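Local coordinates for protein fusarinine C esterase sidJ (Aspergillus fumigatus, PDB 6GUP) that hydrolyses the ester bonds of the siderophore fusarinine C, but not those of triacetylfusarinine C, as a homodimeric alpha/beta-hydrolase, at residues 192-203 / 231-239. Residues are numbered along the deposited sequence; the frame is centred on the assembly and turned at random.
Sequences FEKLTSMAREAA and ARRFLSLTS
Phe-234 packs as a knob into a hole on the surface of helix 192-203, its ring lodged among Phe-192, Leu-195, Thr-196 and Ala-199. With CG anti to the backbone N (chi1 173°), the ring reaches across the interface: CE2 meets Thr-196 CG2 at 3.5 Å, the methyl lying at the ring edge, while CZ approaches Leu-195 CB at 3.6 Å. Over one face of the same ring sits the methyl of Thr-238, displaced toward the rim; this CG2 also lies 3.3 Å from Phe-192 CE1, in the corner between the two rings. The chi1 of 48° that turns Thr-196 OG1 back to Glu-193 O (2.7 Å, from above the carbonyl plane) also presents CG2 to Phe-234.

The next residue, Leu-235, is a second knob, in a hole further along helix 192-203 formed by Thr-196, Ala-199, Arg-200 and Ala-203. Its CD1 rests on Ala-203 CB, whereas CD2 lies against the aliphatic CG of Arg-200. Small residues let the backbones close up where Ala-231 meets Ala-199 and Ala-202; Ala-202 CB and Ala-231 CB are a tight 3.5 Å apart. The helix axes approach to 8.5 Å at -122°.

Both helices belong to the insertion between strands 159-163 and 278-283, probably a cap; Ile-172 and Val-222 within it also touch Phe-192. No hydrogen bond joins the two segments, which implies that their association rests on apolar shape fit.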
loop_
_atom_site.group_PDB
_atom_site.type_symbol
_atom_site.label_atom_id
_atom_site.label_comp_id
_atom_site.label_asym_id
_atom_site.label_seq_id
_atom_site.Cartn_x
_atom_site.Cartn_y
_atom_site.Cartn_z
ATOM N N PHE A 192 11.942 23.105 -11.307
ATOM C CA PHE A 192 12.458 22.017 -12.148
ATOM C C PHE A 192 13.983 22.036 -12.276
ATOM O O PHE A 192 14.630 20.988 -12.195
ATOM C CB PHE A 192 11.843 22.080 -13.546
ATOM C CG PHE A 192 12.266 20.954 -14.444
ATOM C CD1 PHE A 192 11.692 19.703 -14.303
ATOM C CD2 PHE A 192 13.240 21.139 -15.422
ATOM C CE1 PHE A 192 12.068 18.656 -15.120
ATOM C CE2 PHE A 192 13.625 20.090 -16.245
ATOM C CZ PHE A 192 13.038 18.843 -16.093
ATOM N N GLU A 193 14.538 23.227 -12.491
ATOM C CA GLU A 193 15.987 23.409 -12.630
ATOM C C GLU A 193 16.718 23.129 -11.318
ATOM O O GLU A 193 17.799 22.535 -11.320
ATOM C CB GLU A 193 16.314 24.830 -13.108
ATOM C CG GLU A 193 15.796 25.175 -14.502
ATOM C CD GLU A 193 16.431 24.352 -15.611
ATOM O OE1 GLU A 193 17.655 24.103 -15.559
ATOM O OE2 GLU A 193 15.702 23.960 -16.546
ATOM N N LYS A 194 16.128 23.569 -10.208
ATOM C CA LYS A 194 16.648 23.270 -8.872
ATOM C C LYS A 194 16.564 21.770 -8.564
ATOM O O LYS A 194 17.502 21.206 -8.005
ATOM C CB LYS A 194 15.895 24.078 -7.808
ATOM C CG LYS A 194 16.536 24.068 -6.429
ATOM C CD LYS A 194 15.955 25.171 -5.554
ATOM C CE LYS A 194 16.174 24.918 -4.072
ATOM N NZ LYS A 194 15.410 25.890 -3.241
ATOM N N LEU A 195 15.453 21.135 -8.946
ATOM C CA LEU A 195 15.264 19.688 -8.743
ATOM C C LEU A 195 16.272 18.829 -9.517
ATOM O O LEU A 195 16.768 17.835 -8.982
ATOM C CB LEU A 195 13.831 19.255 -9.098
ATOM C CG LEU A 195 12.715 19.579 -8.096
ATOM C CD1 LEU A 195 11.359 19.270 -8.713
ATOM C CD2 LEU A 195 12.890 18.820 -6.789
ATOM N N THR A 196 16.561 19.204 -10.765
ATOM C CA THR A 196 17.591 18.521 -11.565
ATOM C C THR A 196 18.969 18.675 -10.932
ATOM O O THR A 196 19.676 17.688 -10.736
ATOM C CB THR A 196 17.643 19.036 -13.023
ATOM O OG1 THR A 196 17.656 20.468 -13.032
ATOM C CG2 THR A 196 16.448 18.536 -13.825
ATOM N N SER A 197 19.327 19.913 -10.597
ATOM C CA SER A 197 20.601 20.222 -9.934
ATOM C C SER A 197 20.789 19.452 -8.620
ATOM O O SER A 197 21.889 18.978 -8.330
ATOM C CB SER A 197 20.706 21.729 -9.678
ATOM O OG SER A 197 21.918 22.060 -9.019
ATOM N N MET A 198 19.715 19.345 -7.836
ATOM C CA MET A 198 19.705 18.521 -6.618
ATOM C C MET A 198 19.887 17.041 -6.934
ATOM O O MET A 198 20.677 16.354 -6.283
ATOM C CB MET A 198 18.388 18.691 -5.854
ATOM C CG MET A 198 18.246 20.019 -5.136
ATOM S SD MET A 198 16.576 20.255 -4.504
ATOM C CE MET A 198 16.565 19.046 -3.183
ATOM N N ALA A 199 19.141 16.565 -7.929
ATOM C CA ALA A 199 19.147 15.156 -8.314
ATOM C C ALA A 199 20.487 14.699 -8.900
ATOM O O ALA A 199 20.931 13.581 -8.629
ATOM C CB ALA A 199 18.016 14.871 -9.289
ATOM N N ARG A 200 21.118 15.558 -9.701
ATOM C CA ARG A 200 22.450 15.274 -10.255
ATOM C C ARG A 200 23.525 15.235 -9.171
ATOM O O ARG A 200 24.407 14.375 -9.200
ATOM C CB ARG A 200 22.843 16.306 -11.312
ATOM C CG ARG A 200 21.970 16.302 -12.557
ATOM C CD ARG A 200 22.630 17.070 -13.689
ATOM N NE ARG A 200 21.713 17.944 -14.421
ATOM C CZ ARG A 200 22.081 18.757 -15.412
ATOM N NH1 ARG A 200 23.353 18.818 -15.815
ATOM N NH2 ARG A 200 21.169 19.517 -16.012
ATOM N N GLU A 201 23.447 16.175 -8.229
ATOM C CA GLU A 201 24.373 16.238 -7.096
ATOM C C GLU A 201 24.281 14.984 -6.221
ATOM O O GLU A 201 25.304 14.452 -5.788
ATOM C CB GLU A 201 24.104 17.496 -6.258
ATOM C CG GLU A 201 25.155 17.801 -5.193
ATOM C CD GLU A 201 24.722 17.442 -3.777
ATOM O OE1 GLU A 201 23.583 17.777 -3.387
ATOM O OE2 GLU A 201 25.534 16.844 -3.040
ATOM N N ALA A 202 23.057 14.516 -5.982
ATOM C CA ALA A 202 22.818 13.292 -5.209
ATOM C C ALA A 202 23.342 12.038 -5.912
ATOM O O ALA A 202 23.892 11.153 -5.259
ATOM C CB ALA A 202 21.337 13.139 -4.905
ATOM N N ALA A 203 23.171 11.965 -7.232
ATOM C CA ALA A 203 23.692 10.842 -8.023
ATOM C C ALA A 203 25.214 10.725 -7.906
ATOM O O ALA A 203 25.748 9.626 -7.752
ATOM C CB ALA A 203 23.283 10.979 -9.482
ATOM N N ALA A 231 16.110 11.053 -5.893
ATOM C CA ALA A 231 16.979 11.744 -6.846
ATOM C C ALA A 231 17.262 10.889 -8.080
ATOM O O ALA A 231 17.210 11.385 -9.207
ATOM C CB ALA A 231 18.284 12.141 -6.178
ATOM N N ARG A 232 17.555 9.609 -7.855
ATOM C CA ARG A 232 17.825 8.673 -8.952
ATOM C C ARG A 232 16.614 8.453 -9.849
ATOM O O ARG A 232 16.760 8.375 -11.072
ATOM C CB ARG A 232 18.322 7.326 -8.425
ATOM C CG ARG A 232 19.762 7.372 -7.952
ATOM C CD ARG A 232 20.285 5.988 -7.621
ATOM N NE ARG A 232 19.644 5.408 -6.443
ATOM C CZ ARG A 232 19.989 4.245 -5.888
ATOM N NH1 ARG A 232 20.984 3.511 -6.388
ATOM N NH2 ARG A 232 19.339 3.806 -4.817
ATOM N N ARG A 233 15.432 8.352 -9.247
ATOM C CA ARG A 233 14.209 8.186 -10.024
ATOM C C ARG A 233 13.866 9.433 -10.825
ATOM O O ARG A 233 13.470 9.331 -11.984
ATOM C CB ARG A 233 13.023 7.802 -9.147
ATOM C CG ARG A 233 11.909 7.244 -9.998
ATOM C CD ARG A 233 10.597 6.967 -9.291
ATOM N NE ARG A 233 9.500 7.069 -10.256
ATOM C CZ ARG A 233 9.342 6.292 -11.335
ATOM N NH1 ARG A 233 10.194 5.307 -11.627
ATOM N NH2 ARG A 233 8.306 6.501 -12.144
ATOM N N PHE A 234 14.005 10.599 -10.202
ATOM C CA PHE A 234 13.755 11.865 -10.883
ATOM C C PHE A 234 14.689 12.071 -12.085
ATOM O O PHE A 234 14.246 12.555 -13.130
ATOM C CB PHE A 234 13.874 13.033 -9.899
ATOM C CG PHE A 234 13.788 14.381 -10.550
ATOM C CD1 PHE A 234 12.574 15.055 -10.643
ATOM C CD2 PHE A 234 14.923 14.971 -11.086
ATOM C CE1 PHE A 234 12.500 16.297 -11.255
ATOM C CE2 PHE A 234 14.854 16.204 -11.700
ATOM C CZ PHE A 234 13.645 16.874 -11.781
ATOM N N LEU A 235 15.967 11.717 -11.931
ATOM C CA LEU A 235 16.949 11.837 -13.026
ATOM C C LEU A 235 16.587 11.017 -14.255
ATOM O O LEU A 235 16.827 11.449 -15.383
ATOM C CB LEU A 235 18.362 11.442 -12.571
ATOM C CG LEU A 235 19.191 12.493 -11.838
ATOM C CD1 LEU A 235 20.599 11.962 -11.624
ATOM C CD2 LEU A 235 19.234 13.821 -12.583
ATOM N N SER A 236 16.030 9.832 -14.024
ATOM C CA SER A 236 15.507 8.987 -15.097
ATOM C C SER A 236 14.467 9.721 -15.950
ATOM O O SER A 236 14.467 9.602 -17.178
ATOM C CB SER A 236 14.881 7.719 -14.510
ATOM O OG SER A 236 14.591 6.775 -15.522
ATOM N N LEU A 237 13.600 10.489 -15.289
ATOM C CA LEU A 237 12.498 11.185 -15.955
ATOM C C LEU A 237 12.906 12.464 -16.704
ATOM O O LEU A 237 12.215 12.852 -17.647
ATOM C CB LEU A 237 11.375 11.490 -14.946
ATOM C CG LEU A 237 10.889 10.315 -14.074
ATOM C CD1 LEU A 237 9.635 10.672 -13.288
ATOM C CD2 LEU A 237 10.664 9.045 -14.888
ATOM N N THR A 238 14.011 13.104 -16.305
ATOM C CA THR A 238 14.426 14.397 -16.887
ATOM C C THR A 238 15.704 14.411 -17.732
ATOM O O THR A 238 15.861 15.305 -18.566
ATOM C CB THR A 238 14.597 15.465 -15.794
ATOM O OG1 THR A 238 15.644 15.082 -14.894
ATOM C CG2 THR A 238 13.313 15.631 -15.029
ATOM N N SER A 239 16.613 13.458 -17.515
ATOM C CA SER A 239 17.863 13.401 -18.291
ATOM C C SER A 239 17.565 13.116 -19.762
ATOM O O SER A 239 16.504 12.570 -20.075
ATOM C CB SER A 239 18.825 12.346 -17.728
ATOM O OG SER A 239 19.427 12.802 -16.529
#